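Local coordinates for beta-1,4-mannanase (Caldicellulosiruptor saccharolyticus, PDB 1PMH), which carries a carbohydrate-binding module of family 27 that binds mannohexaose, probably helping the enzyme hold the mannan chains it cleaves, at residues Ser97-Gly102 with Ser167-Pro172. Numbering follows the deposited sequence. Where two conformers were deposited one is given.
Sequences SKSQGG and SNYKGP
Asn168 and Gln100, the latter in one of its two modelled conformers, lie side by side and point the same way, their amide planes turned 79° apart, yet it is the backbone of Gln100 that Asn168 grips. The N-H of Gln100 donates to Asn168 OD1 at 2.8 Å, approaching from above the carbonyl plane, 37° out of it. Chi1 sets Asn168 CG between the backbone N and the carbonyl carbon; from there OD1 also lies 3.3 Å from Ser99 CB. The other half of the amide, ND2, donates to a water that bonds Lys98 O as well, tying the end of helix 93-98 to the loop. An alanine in place of Asn168 would probably leave Gln100 N without its acceptor and this water without one of its donors. A second water joins Ser99 OG, Gln100 O and Ser167 OG; Ser99 OG also bonds Phe96 O of the helix. Ser167 suits its place because OG, anti to the backbone N, accepts from Tyr169 N at 3.0 Å in an ST turn. Ser167 CA lies 3.2 Å from Gln100 O in a CA-H...O contact. Glycine suits position 101 because its positive phi (68°) favours it and a CB on Gly101 would clash with Ser167 N. Small polar residues and two waters thus join the loop after helix 93-98 to the link between the sheets of the jellyroll, implying a hydrated, directional junction with little greasy packing between the two segments.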
ATOM      1  N   SER A  97     -10.088  12.167  10.029  1.00 20.10           N
ATOM      2  CA  SER A  97     -10.819  12.207  11.290  1.00 22.46           C
ATOM      3  C   SER A  97     -12.246  12.685  11.135  1.00 23.48           C
ATOM      4  O   SER A  97     -13.152  12.174  11.790  1.00 26.56           O
ATOM      5  CB  SER A  97     -10.079  13.086  12.309  0.50 23.72           C
ATOM      6  OG  SER A  97     -10.101  14.466  11.970  0.50 26.04           O
ATOM      7  N   LYS A  98     -12.468  13.597  10.209  1.00 22.39           N
ATOM      8  CA  LYS A  98     -13.792  14.161   9.931  1.00 23.90           C
ATOM      9  C   LYS A  98     -14.677  13.220   9.117  1.00 22.32           C
ATOM     10  O   LYS A  98     -15.894  13.268   9.169  1.00 26.18           O
ATOM     11  CB  LYS A  98     -13.655  15.504   9.198  0.50 26.94           C
ATOM     12  CG  LYS A  98     -13.745  16.714  10.113  0.30 31.38           C
ATOM     13  CD  LYS A  98     -12.438  17.464  10.251  0.30 31.91           C
ATOM     14  CE  LYS A  98     -11.846  17.269  11.640  0.30 33.27           C
ATOM     15  NZ  LYS A  98     -10.371  17.349  11.635  0.30 28.99           N
ATOM     16  N   SER A  99     -14.064  12.324   8.377  1.00 20.86           N
ATOM     17  CA  SER A  99     -14.778  11.360   7.567  1.00 20.22           C
ATOM     18  C   SER A  99     -15.521  10.350   8.425  1.00 20.79           C
ATOM     19  O   SER A  99     -15.108  10.042   9.529  1.00 23.85           O
ATOM     20  CB  SER A  99     -13.896  10.701   6.531  1.00 20.24           C
ATOM     21  OG  SER A  99     -13.031   9.734   7.074  1.00 20.27           O
ATOM     22  N   GLN A 100     -16.617   9.815   7.904  1.00 20.66           N
ATOM     23  CA  GLN A 100     -17.357   8.773   8.558  1.00 22.57           C
ATOM     24  C   GLN A 100     -16.787   7.403   8.187  1.00 20.39           C
ATOM     25  O   GLN A 100     -16.140   7.232   7.162  1.00 20.12           O
ATOM     26  CB  GLN A 100     -18.840   8.830   8.184  0.50 26.01           C
ATOM     27  CG  GLN A 100     -19.516  10.131   8.521  0.50 26.23           C
ATOM     28  CD  GLN A 100     -19.339  10.538   9.954  0.50 26.72           C
ATOM     29  OE1 GLN A 100     -19.661   9.787  10.879  0.50 39.61           O
ATOM     30  NE2 GLN A 100     -18.891  11.770  10.151  0.50 31.75           N
ATOM     31  N   GLY A 101     -17.113   6.418   8.999  1.00 21.27           N
ATOM     32  CA  GLY A 101     -16.722   5.051   8.720  1.00 21.00           C
ATOM     33  C   GLY A 101     -15.226   4.856   8.821  1.00 20.79           C
ATOM     34  O   GLY A 101     -14.574   5.449   9.651  1.00 24.28           O
ATOM     35  N   GLY A 102     -14.691   3.958   8.009  1.00 18.52           N
ATOM     36  CA  GLY A 102     -13.273   3.655   8.015  1.00 17.42           C
ATOM     37  C   GLY A 102     -12.960   2.840   6.791  1.00 16.40           C
ATOM     38  O   GLY A 102     -13.766   2.780   5.884  1.00 17.23           O
ATOM     39  N   SER A 167     -17.334   4.438   4.377  1.00 18.31           N
ATOM     40  CA  SER A 167     -16.566   5.673   4.449  1.00 17.81           C
ATOM     41  C   SER A 167     -17.064   6.681   3.415  1.00 18.34           C
ATOM     42  O   SER A 167     -17.423   6.324   2.298  1.00 19.14           O
ATOM     43  CB  SER A 167     -15.093   5.380   4.172  1.00 17.60           C
ATOM     44  OG  SER A 167     -14.303   6.551   4.143  1.00 17.51           O
ATOM     45  N   ASN A 168     -16.972   7.965   3.766  1.00 17.95           N
ATOM     46  CA  ASN A 168     -17.130   9.061   2.816  1.00 18.06           C
ATOM     47  C   ASN A 168     -15.835   9.811   2.559  1.00 17.73           C
ATOM     48  O   ASN A 168     -15.854  10.934   2.013  1.00 19.59           O
ATOM     49  CB  ASN A 168     -18.231  10.033   3.234  1.00 20.72           C
ATOM     50  CG  ASN A 168     -17.957  10.737   4.526  1.00 20.83           C
ATOM     51  OD1 ASN A 168     -16.912  10.482   5.172  1.00 21.13           O
ATOM     52  ND2 ASN A 168     -18.771  11.594   4.984  1.00 27.46           N
ATOM     53  N   TYR A 169     -14.696   9.221   2.909  1.00 17.15           N
ATOM     54  CA  TYR A 169     -13.420   9.896   2.658  1.00 16.71           C
ATOM     55  C   TYR A 169     -13.153  10.057   1.166  1.00 16.22           C
ATOM     56  O   TYR A 169     -13.264   9.100   0.424  1.00 18.01           O
ATOM     57  CB  TYR A 169     -12.292   9.083   3.347  1.00 16.35           C
ATOM     58  CG  TYR A 169     -10.920   9.711   3.202  1.00 16.17           C
ATOM     59  CD1 TYR A 169     -10.574  10.873   3.876  1.00 16.50           C
ATOM     60  CD2 TYR A 169     -10.007   9.221   2.290  1.00 15.66           C
ATOM     61  CE1 TYR A 169      -9.354  11.455   3.711  1.00 17.06           C
ATOM     62  CE2 TYR A 169      -8.748   9.791   2.145  1.00 15.66           C
ATOM     63  CZ  TYR A 169      -8.442  10.931   2.827  1.00 14.97           C
ATOM     64  OH  TYR A 169      -7.251  11.576   2.674  1.00 15.85           O
ATOM     65  N   LYS A 170     -12.761  11.263   0.773  1.00 17.07           N
ATOM     66  CA  LYS A 170     -12.340  11.593  -0.581  1.00 17.22           C
ATOM     67  C   LYS A 170     -11.080  12.390  -0.412  1.00 16.97           C
ATOM     68  O   LYS A 170     -11.095  13.526   0.008  1.00 20.61           O
ATOM     69  CB  LYS A 170     -13.408  12.389  -1.296  1.00 20.28           C
ATOM     70  CG  LYS A 170     -14.700  11.604  -1.438  1.00 25.02           C
ATOM     71  CD  LYS A 170     -15.648  12.311  -2.375  1.00 31.62           C
ATOM     72  CE  LYS A 170     -17.033  11.708  -2.451  1.00 37.14           C
ATOM     73  NZ  LYS A 170     -17.660  11.859  -3.815  0.80 46.70           N
ATOM     74  N   GLY A 171      -9.952  11.834  -0.751  1.00 16.17           N
ATOM     75  CA  GLY A 171      -8.659  12.463  -0.522  1.00 16.58           C
ATOM     76  C   GLY A 171      -7.558  11.461  -0.798  1.00 15.33           C
ATOM     77  O   GLY A 171      -7.801  10.322  -1.231  1.00 15.29           O
ATOM     78  N   PRO A 172      -6.326  11.895  -0.569  1.00 15.83           N
ATOM     79  CA  PRO A 172      -5.194  11.005  -0.804  1.00 15.38           C
ATOM     80  C   PRO A 172      -4.950   9.997   0.304  1.00 14.89           C
ATOM     81  O   PRO A 172      -5.221  10.256   1.483  1.00 15.17           O
ATOM     82  CB  PRO A 172      -4.039  11.977  -0.930  1.00 16.43           C
ATOM     83  CG  PRO A 172      -4.403  13.128  -0.063  1.00 18.04           C
ATOM     84  CD  PRO A 172      -5.898  13.271  -0.229  1.00 16.85           C
TER
HETATM   85  O   HOH W   1     -18.102  13.161   7.433  1.00 30.15           O
HETATM   86  O   HOH W   2     -13.373   7.017   6.645  1.00 19.50           O